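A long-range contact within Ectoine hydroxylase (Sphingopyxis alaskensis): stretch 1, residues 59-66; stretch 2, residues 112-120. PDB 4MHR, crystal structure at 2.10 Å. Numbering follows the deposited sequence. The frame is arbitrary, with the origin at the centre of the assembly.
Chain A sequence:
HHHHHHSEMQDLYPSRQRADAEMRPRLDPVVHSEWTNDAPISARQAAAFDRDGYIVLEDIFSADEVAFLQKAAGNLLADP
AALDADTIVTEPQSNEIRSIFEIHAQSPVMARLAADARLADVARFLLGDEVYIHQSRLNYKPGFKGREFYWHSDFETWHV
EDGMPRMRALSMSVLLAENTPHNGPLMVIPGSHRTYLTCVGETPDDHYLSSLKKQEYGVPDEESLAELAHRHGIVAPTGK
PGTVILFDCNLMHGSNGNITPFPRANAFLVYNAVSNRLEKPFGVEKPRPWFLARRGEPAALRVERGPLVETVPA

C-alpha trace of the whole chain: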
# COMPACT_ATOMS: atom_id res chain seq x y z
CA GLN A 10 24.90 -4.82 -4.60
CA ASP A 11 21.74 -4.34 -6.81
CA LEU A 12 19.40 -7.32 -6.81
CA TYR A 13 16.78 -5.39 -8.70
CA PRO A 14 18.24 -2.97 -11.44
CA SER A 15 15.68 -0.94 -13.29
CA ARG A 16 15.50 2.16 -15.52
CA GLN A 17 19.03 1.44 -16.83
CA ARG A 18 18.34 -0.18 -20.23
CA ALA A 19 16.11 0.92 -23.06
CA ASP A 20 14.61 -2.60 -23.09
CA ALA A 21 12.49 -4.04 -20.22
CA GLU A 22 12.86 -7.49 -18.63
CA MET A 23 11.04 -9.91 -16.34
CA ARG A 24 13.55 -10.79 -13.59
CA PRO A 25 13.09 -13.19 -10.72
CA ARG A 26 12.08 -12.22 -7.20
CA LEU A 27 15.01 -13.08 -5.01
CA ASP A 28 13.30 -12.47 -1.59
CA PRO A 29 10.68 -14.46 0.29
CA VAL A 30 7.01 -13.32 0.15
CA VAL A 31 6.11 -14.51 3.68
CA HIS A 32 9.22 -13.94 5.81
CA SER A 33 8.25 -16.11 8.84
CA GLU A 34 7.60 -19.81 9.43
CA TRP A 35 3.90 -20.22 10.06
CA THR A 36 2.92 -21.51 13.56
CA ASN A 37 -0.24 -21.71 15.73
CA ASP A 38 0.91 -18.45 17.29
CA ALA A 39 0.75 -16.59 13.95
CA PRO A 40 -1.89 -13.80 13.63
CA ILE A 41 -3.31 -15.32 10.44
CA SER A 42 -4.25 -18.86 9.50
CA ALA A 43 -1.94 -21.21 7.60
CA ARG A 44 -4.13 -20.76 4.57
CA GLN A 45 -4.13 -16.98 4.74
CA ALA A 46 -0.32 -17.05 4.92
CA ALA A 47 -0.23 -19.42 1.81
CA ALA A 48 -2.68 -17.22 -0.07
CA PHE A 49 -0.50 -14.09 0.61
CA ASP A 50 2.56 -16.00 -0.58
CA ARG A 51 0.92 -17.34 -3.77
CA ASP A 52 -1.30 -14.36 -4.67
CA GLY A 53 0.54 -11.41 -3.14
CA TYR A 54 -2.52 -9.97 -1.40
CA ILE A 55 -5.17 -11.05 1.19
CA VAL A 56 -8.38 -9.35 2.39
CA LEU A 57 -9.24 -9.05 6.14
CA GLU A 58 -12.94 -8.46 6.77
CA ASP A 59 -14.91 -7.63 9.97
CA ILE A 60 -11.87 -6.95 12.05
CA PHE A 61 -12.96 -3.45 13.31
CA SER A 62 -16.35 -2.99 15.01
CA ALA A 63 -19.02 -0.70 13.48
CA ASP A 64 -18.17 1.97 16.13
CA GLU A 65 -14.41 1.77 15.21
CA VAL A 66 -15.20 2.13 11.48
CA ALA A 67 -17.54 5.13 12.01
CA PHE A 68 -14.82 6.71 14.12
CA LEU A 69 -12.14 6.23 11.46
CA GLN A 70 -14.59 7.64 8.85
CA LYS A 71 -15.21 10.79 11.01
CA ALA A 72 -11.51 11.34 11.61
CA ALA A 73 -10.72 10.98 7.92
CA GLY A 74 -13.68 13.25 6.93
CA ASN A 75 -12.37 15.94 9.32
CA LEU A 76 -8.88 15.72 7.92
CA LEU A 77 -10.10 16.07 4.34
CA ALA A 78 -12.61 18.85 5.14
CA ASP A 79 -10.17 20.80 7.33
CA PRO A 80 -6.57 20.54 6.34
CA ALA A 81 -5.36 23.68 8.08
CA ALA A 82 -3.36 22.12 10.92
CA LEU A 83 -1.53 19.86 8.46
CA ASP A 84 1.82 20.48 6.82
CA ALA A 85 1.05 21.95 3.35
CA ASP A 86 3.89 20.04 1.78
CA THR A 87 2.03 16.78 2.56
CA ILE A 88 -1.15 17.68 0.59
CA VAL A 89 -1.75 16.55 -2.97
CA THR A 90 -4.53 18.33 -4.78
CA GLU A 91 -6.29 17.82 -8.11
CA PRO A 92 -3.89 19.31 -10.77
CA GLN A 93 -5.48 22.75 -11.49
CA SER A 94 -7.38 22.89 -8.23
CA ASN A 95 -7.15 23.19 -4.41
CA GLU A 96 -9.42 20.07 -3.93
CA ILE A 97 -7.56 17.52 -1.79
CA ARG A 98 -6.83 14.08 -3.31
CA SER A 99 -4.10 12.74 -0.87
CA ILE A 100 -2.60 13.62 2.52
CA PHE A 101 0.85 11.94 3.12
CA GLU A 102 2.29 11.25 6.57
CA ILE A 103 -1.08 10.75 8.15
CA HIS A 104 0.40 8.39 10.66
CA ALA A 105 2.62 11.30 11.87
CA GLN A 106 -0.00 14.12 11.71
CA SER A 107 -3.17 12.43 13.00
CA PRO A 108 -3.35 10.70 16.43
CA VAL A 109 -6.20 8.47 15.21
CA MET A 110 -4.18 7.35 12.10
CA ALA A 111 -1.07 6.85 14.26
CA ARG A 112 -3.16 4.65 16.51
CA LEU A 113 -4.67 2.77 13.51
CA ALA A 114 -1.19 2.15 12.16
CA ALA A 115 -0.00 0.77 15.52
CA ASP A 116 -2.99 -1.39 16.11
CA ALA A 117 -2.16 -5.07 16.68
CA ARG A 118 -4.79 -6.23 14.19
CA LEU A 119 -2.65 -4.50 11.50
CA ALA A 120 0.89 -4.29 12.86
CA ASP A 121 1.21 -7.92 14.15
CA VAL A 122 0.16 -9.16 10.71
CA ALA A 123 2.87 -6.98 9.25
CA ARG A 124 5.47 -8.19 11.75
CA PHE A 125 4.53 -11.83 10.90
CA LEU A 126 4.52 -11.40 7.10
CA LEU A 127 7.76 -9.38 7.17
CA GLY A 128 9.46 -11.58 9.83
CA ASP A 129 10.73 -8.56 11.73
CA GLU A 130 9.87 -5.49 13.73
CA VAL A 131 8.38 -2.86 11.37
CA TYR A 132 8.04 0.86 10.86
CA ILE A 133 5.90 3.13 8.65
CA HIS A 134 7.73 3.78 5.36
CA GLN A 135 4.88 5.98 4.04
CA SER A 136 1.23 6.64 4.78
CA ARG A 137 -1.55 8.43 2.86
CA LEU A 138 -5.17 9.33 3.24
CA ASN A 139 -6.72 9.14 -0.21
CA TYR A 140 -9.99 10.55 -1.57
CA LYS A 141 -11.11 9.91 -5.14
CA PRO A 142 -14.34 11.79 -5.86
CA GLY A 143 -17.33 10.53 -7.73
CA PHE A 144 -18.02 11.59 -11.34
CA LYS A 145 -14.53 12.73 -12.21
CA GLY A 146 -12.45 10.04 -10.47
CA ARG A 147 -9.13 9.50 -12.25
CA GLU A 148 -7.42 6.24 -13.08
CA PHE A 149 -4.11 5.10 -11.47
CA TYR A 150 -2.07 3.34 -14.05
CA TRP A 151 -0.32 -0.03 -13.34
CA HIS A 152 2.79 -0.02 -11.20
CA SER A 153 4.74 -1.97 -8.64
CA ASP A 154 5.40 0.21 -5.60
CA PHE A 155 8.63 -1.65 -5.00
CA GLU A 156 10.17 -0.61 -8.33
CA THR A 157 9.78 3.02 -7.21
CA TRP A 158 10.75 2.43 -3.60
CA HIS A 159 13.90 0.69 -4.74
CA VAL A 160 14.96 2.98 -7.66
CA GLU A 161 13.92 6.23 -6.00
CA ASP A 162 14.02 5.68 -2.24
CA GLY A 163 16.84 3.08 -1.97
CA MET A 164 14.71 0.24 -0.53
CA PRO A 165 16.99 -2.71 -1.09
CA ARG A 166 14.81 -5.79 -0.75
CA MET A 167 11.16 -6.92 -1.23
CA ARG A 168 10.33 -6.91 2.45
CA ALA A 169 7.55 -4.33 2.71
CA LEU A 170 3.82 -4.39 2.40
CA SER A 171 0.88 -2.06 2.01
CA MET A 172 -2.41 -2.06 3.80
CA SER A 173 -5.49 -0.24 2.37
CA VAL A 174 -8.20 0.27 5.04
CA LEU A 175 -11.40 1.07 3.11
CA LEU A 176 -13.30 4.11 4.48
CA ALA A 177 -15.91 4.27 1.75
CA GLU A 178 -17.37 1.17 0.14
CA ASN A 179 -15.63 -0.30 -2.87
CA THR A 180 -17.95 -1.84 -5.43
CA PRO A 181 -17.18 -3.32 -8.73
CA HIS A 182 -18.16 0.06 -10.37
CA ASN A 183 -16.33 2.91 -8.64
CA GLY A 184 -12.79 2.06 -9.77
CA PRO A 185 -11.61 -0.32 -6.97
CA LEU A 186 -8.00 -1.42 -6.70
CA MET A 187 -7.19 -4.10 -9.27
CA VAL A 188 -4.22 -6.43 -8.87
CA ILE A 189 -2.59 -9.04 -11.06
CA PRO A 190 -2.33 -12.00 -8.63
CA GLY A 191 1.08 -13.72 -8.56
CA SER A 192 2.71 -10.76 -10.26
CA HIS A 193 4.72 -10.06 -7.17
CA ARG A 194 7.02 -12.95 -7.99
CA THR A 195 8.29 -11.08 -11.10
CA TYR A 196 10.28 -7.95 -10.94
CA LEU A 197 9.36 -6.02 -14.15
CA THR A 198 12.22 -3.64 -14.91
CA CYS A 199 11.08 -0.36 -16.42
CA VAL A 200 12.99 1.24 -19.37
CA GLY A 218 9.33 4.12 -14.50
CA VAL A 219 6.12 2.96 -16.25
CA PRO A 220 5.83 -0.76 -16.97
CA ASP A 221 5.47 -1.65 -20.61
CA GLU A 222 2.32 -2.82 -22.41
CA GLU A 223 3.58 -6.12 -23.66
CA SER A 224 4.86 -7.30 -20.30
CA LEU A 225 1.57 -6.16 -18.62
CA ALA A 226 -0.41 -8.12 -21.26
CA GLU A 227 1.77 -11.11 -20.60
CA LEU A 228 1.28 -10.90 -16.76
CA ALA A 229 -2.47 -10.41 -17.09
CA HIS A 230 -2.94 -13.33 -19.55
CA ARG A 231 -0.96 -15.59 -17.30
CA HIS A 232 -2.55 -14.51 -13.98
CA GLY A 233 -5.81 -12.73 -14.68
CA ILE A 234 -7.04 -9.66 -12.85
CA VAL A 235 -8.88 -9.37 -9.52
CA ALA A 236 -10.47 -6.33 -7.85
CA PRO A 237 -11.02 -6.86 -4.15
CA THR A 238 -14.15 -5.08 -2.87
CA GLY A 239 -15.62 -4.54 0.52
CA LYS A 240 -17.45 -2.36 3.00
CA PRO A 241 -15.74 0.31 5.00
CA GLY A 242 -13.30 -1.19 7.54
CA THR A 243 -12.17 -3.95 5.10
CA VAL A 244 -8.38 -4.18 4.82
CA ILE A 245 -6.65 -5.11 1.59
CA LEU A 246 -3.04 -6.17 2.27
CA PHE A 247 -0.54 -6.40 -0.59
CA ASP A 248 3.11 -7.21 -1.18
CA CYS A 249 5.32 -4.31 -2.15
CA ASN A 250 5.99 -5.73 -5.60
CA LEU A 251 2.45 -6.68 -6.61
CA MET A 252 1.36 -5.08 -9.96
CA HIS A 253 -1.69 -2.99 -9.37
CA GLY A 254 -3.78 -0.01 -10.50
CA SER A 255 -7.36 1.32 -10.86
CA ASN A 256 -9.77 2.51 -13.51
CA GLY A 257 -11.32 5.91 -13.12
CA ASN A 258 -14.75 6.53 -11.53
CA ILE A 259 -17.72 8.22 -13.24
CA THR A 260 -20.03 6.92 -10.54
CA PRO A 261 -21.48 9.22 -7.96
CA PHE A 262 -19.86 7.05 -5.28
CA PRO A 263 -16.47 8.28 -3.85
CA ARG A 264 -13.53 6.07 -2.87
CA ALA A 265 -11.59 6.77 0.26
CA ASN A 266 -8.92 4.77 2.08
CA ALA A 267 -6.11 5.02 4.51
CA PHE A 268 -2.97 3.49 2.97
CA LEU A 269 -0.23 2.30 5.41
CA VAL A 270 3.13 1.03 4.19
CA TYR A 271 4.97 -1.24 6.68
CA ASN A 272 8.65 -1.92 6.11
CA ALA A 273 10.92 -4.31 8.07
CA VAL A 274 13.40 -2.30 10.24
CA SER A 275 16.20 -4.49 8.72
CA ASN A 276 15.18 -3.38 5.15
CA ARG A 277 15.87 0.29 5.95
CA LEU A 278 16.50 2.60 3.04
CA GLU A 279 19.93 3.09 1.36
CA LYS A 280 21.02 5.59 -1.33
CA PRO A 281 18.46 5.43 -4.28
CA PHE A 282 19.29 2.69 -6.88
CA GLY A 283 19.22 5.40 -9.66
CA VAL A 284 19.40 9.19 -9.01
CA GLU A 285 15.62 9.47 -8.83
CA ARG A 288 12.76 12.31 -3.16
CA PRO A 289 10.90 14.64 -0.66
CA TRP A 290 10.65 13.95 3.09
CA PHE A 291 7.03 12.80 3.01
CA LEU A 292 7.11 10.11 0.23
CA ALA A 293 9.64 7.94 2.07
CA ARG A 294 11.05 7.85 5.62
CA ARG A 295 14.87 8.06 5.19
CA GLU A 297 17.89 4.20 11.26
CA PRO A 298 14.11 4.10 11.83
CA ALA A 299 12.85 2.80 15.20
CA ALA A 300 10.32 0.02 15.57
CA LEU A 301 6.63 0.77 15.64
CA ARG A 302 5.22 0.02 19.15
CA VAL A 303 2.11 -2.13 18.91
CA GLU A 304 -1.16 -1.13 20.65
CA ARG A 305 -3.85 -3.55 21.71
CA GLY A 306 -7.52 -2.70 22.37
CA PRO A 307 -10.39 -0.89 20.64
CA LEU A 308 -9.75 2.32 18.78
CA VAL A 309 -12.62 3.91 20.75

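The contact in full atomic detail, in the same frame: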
# COMPACT_ATOMS: atom_id res chain seq x y z
N ASP A 59 -14.29 -7.62 8.64
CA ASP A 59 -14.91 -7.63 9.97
C ASP A 59 -13.93 -7.66 11.09
O ASP A 59 -14.16 -8.31 12.07
CB ASP A 59 -15.85 -8.83 10.11
CG ASP A 59 -16.88 -8.86 9.03
OD1 ASP A 59 -17.48 -7.80 8.77
OD2 ASP A 59 -17.02 -9.91 8.37
N ILE A 60 -12.78 -7.02 10.94
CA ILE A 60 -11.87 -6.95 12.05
C ILE A 60 -12.06 -5.76 12.99
O ILE A 60 -11.50 -5.77 14.08
CB ILE A 60 -10.41 -7.02 11.60
CG1 ILE A 60 -10.08 -5.91 10.63
CG2 ILE A 60 -10.10 -8.38 10.99
CD1 ILE A 60 -8.58 -5.71 10.57
N PHE A 61 -12.69 -4.68 12.51
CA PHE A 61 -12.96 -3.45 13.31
C PHE A 61 -14.46 -3.48 13.55
O PHE A 61 -15.22 -3.87 12.66
CB PHE A 61 -12.62 -2.16 12.53
CG PHE A 61 -11.14 -1.99 12.27
CD1 PHE A 61 -10.28 -1.71 13.32
CD2 PHE A 61 -10.61 -2.17 10.99
CE1 PHE A 61 -8.90 -1.63 13.12
CE2 PHE A 61 -9.24 -2.03 10.77
CZ PHE A 61 -8.39 -1.78 11.83
N SER A 62 -14.90 -3.05 14.72
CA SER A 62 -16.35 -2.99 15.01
C SER A 62 -16.98 -1.85 14.24
O SER A 62 -16.27 -0.98 13.80
CB SER A 62 -16.58 -2.75 16.53
OG SER A 62 -16.22 -1.43 16.88
N ALA A 63 -18.32 -1.85 14.09
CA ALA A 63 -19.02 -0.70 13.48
C ALA A 63 -18.69 0.66 14.13
O ALA A 63 -18.51 1.65 13.42
CB ALA A 63 -20.54 -0.90 13.42
N ASP A 64 -18.55 0.71 15.44
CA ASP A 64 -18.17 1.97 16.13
C ASP A 64 -16.76 2.41 15.71
O ASP A 64 -16.52 3.55 15.42
CB ASP A 64 -18.21 1.79 17.66
CG ASP A 64 -19.65 1.74 18.24
OD1 ASP A 64 -20.61 2.12 17.56
OD2 ASP A 64 -19.82 1.29 19.39
N GLU A 65 -15.82 1.47 15.69
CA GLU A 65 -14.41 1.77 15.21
C GLU A 65 -14.35 2.31 13.80
O GLU A 65 -13.68 3.33 13.54
CB GLU A 65 -13.53 0.53 15.33
CG GLU A 65 -13.07 0.31 16.76
CD GLU A 65 -12.30 -0.97 16.95
OE1 GLU A 65 -12.71 -1.98 16.36
OE2 GLU A 65 -11.31 -0.98 17.69
N VAL A 66 -15.10 1.68 12.90
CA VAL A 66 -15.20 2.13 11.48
C VAL A 66 -15.77 3.53 11.38
O VAL A 66 -15.22 4.37 10.67
CB VAL A 66 -16.00 1.11 10.60
CG1 VAL A 66 -16.29 1.64 9.19
CG2 VAL A 66 -15.29 -0.21 10.50
N ARG A 112 -2.63 5.74 15.72
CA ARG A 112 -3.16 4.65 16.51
C ARG A 112 -3.66 3.49 15.62
O ARG A 112 -3.50 2.34 15.99
CB ARG A 112 -4.30 5.16 17.40
CG ARG A 112 -4.92 4.16 18.36
CD ARG A 112 -3.91 3.37 19.22
NE ARG A 112 -4.68 2.36 19.98
CZ ARG A 112 -5.10 1.19 19.50
NH1 ARG A 112 -4.83 0.82 18.23
NH2 ARG A 112 -5.80 0.37 20.27
N LEU A 113 -4.33 3.81 14.51
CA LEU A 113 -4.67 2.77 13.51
C LEU A 113 -3.40 2.02 13.07
O LEU A 113 -3.35 0.79 13.13
CB LEU A 113 -5.42 3.37 12.33
CG LEU A 113 -5.74 2.45 11.16
CD1 LEU A 113 -6.73 1.40 11.60
CD2 LEU A 113 -6.32 3.25 10.04
N ALA A 114 -2.34 2.75 12.72
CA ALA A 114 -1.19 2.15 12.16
C ALA A 114 -0.57 1.20 13.15
O ALA A 114 -0.03 0.13 12.75
CB ALA A 114 -0.19 3.20 11.74
N ALA A 115 -0.65 1.56 14.44
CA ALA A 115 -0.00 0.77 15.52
C ALA A 115 -0.87 -0.36 15.98
O ALA A 115 -0.45 -1.19 16.79
CB ALA A 115 0.36 1.69 16.75
N ASP A 116 -2.11 -0.41 15.55
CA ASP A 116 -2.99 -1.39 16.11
C ASP A 116 -2.54 -2.84 15.78
O ASP A 116 -2.16 -3.17 14.64
CB ASP A 116 -4.39 -1.15 15.58
CG ASP A 116 -5.42 -1.96 16.29
OD1 ASP A 116 -5.99 -1.39 17.24
OD2 ASP A 116 -5.72 -3.13 15.88
N ALA A 117 -2.59 -3.68 16.78
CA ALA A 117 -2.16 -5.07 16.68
C ALA A 117 -2.85 -5.84 15.52
O ALA A 117 -2.23 -6.69 14.89
CB ALA A 117 -2.46 -5.77 17.98
N ARG A 118 -4.10 -5.52 15.23
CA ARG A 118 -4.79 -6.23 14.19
C ARG A 118 -4.13 -5.94 12.83
O ARG A 118 -4.31 -6.74 11.95
CB ARG A 118 -6.27 -5.84 14.12
CG ARG A 118 -7.12 -6.37 15.25
CD ARG A 118 -8.46 -5.64 15.34
NE ARG A 118 -8.26 -4.34 15.94
CZ ARG A 118 -9.25 -3.54 16.36
NH1 ARG A 118 -10.54 -3.90 16.24
NH2 ARG A 118 -8.93 -2.40 16.92
N LEU A 119 -3.41 -4.81 12.69
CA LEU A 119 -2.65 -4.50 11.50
C LEU A 119 -1.18 -4.85 11.71
O LEU A 119 -0.57 -5.69 10.97
CB LEU A 119 -2.86 -3.04 11.06
CG LEU A 119 -4.32 -2.66 10.82
CD1 LEU A 119 -4.41 -1.28 10.23
CD2 LEU A 119 -5.04 -3.68 9.88
N ALA A 120 -0.57 -4.21 12.70
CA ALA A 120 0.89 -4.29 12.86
C ALA A 120 1.47 -5.69 13.15
O ALA A 120 2.60 -5.95 12.72
CB ALA A 120 1.41 -3.29 13.89

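Stretch 1 runs through a loop and into a helix that begins at Ala63 and continues beyond Val66. Stretch 2 leaves one helix and enters another at Ala117, with Asp116 at the N-cap of the second. The backbones stay well apart: the CA atoms of Ile60 and Arg118 lie 7.4 Å from each other, and those of Glu65 and Leu113 are 9.9 Å apart. Side chains therefore bridge most of the gap, and the contact buries 311 Å² summed over both sides.

Both new helices are capped by the residue that precedes them. In stretch 1, Ser62 OG accepts from Glu65 N at 3.2 Å, while the backbone bond from Val66 N to Ser62 O (3.0 Å) closes the first turn. The cap is reciprocated, because Ser62 N donates to Glu65 OE1 at 2.9 Å, folding the glutamate side chain back over the start of its own helix. In stretch 2, Asp116 OD2 accepts from Arg118 N at 3.0 Å. The backbone carbonyl of the same residue takes up two further amides, with Leu119 N and Ala120 N lying 2.8 and 2.7 Å from Asp116 O.

Arg118 is the centre of the polar contact and has the largest area covered by the opposite stretch, 103 Å². Its CA-to-CB bond points toward stretch 1, and the side chain, bent at chi1 and chi3 (both m), delivers the guanidinium to Glu65 in a paired salt bridge: Arg118 NH1 donates to Glu65 OE1 and Arg118 NH2 to Glu65 OE2, each at 2.9 Å. Arg118 NH1 also donates to the backbone, reaching Ile60 O at 3.0 Å, so the loop before the helix is held by the same group that binds the helix's first turn.

The guanidinium is fixed from its own side as well. Arg118 NE lies 2.8 Å from Asp116 OD2, and Arg118 NH2 lies 3.1 Å from Asp116 OD1, a second two-point ion pair. Asp116 OD1 also receives Arg112 NH1 at 2.7 Å. Asp116 thus caps its helix and at the same time orients the arginine that crosses to stretch 1. Glu65 does comparable double duty, since its OE1 accepts both from Ser62 N and from Arg118 NH1.

Apolar packing completes the contact. The ring of Phe61, a buried residue, lies over one face of the Arg118 guanidinium, with Phe61 CD1 3.7 Å from Arg118 NH1, while Ile60 O and Glu65 OE2 approach that group near its plane. Hydrogen bonding and ring contact therefore do not compete for the same directions. The far end of the ring reaches the leucines: Phe61 CZ is 3.6 Å from Leu113 CD1 and 4.3 Å from Leu119 CG, the latter at the ring edge. Ile60 extends this patch, its CD1 lying 4.1 Å from Leu119 CD2 and 4.2 Å from Arg118 CB, so that it packs against the aliphatic base of the arginine whose tip binds its carbonyl.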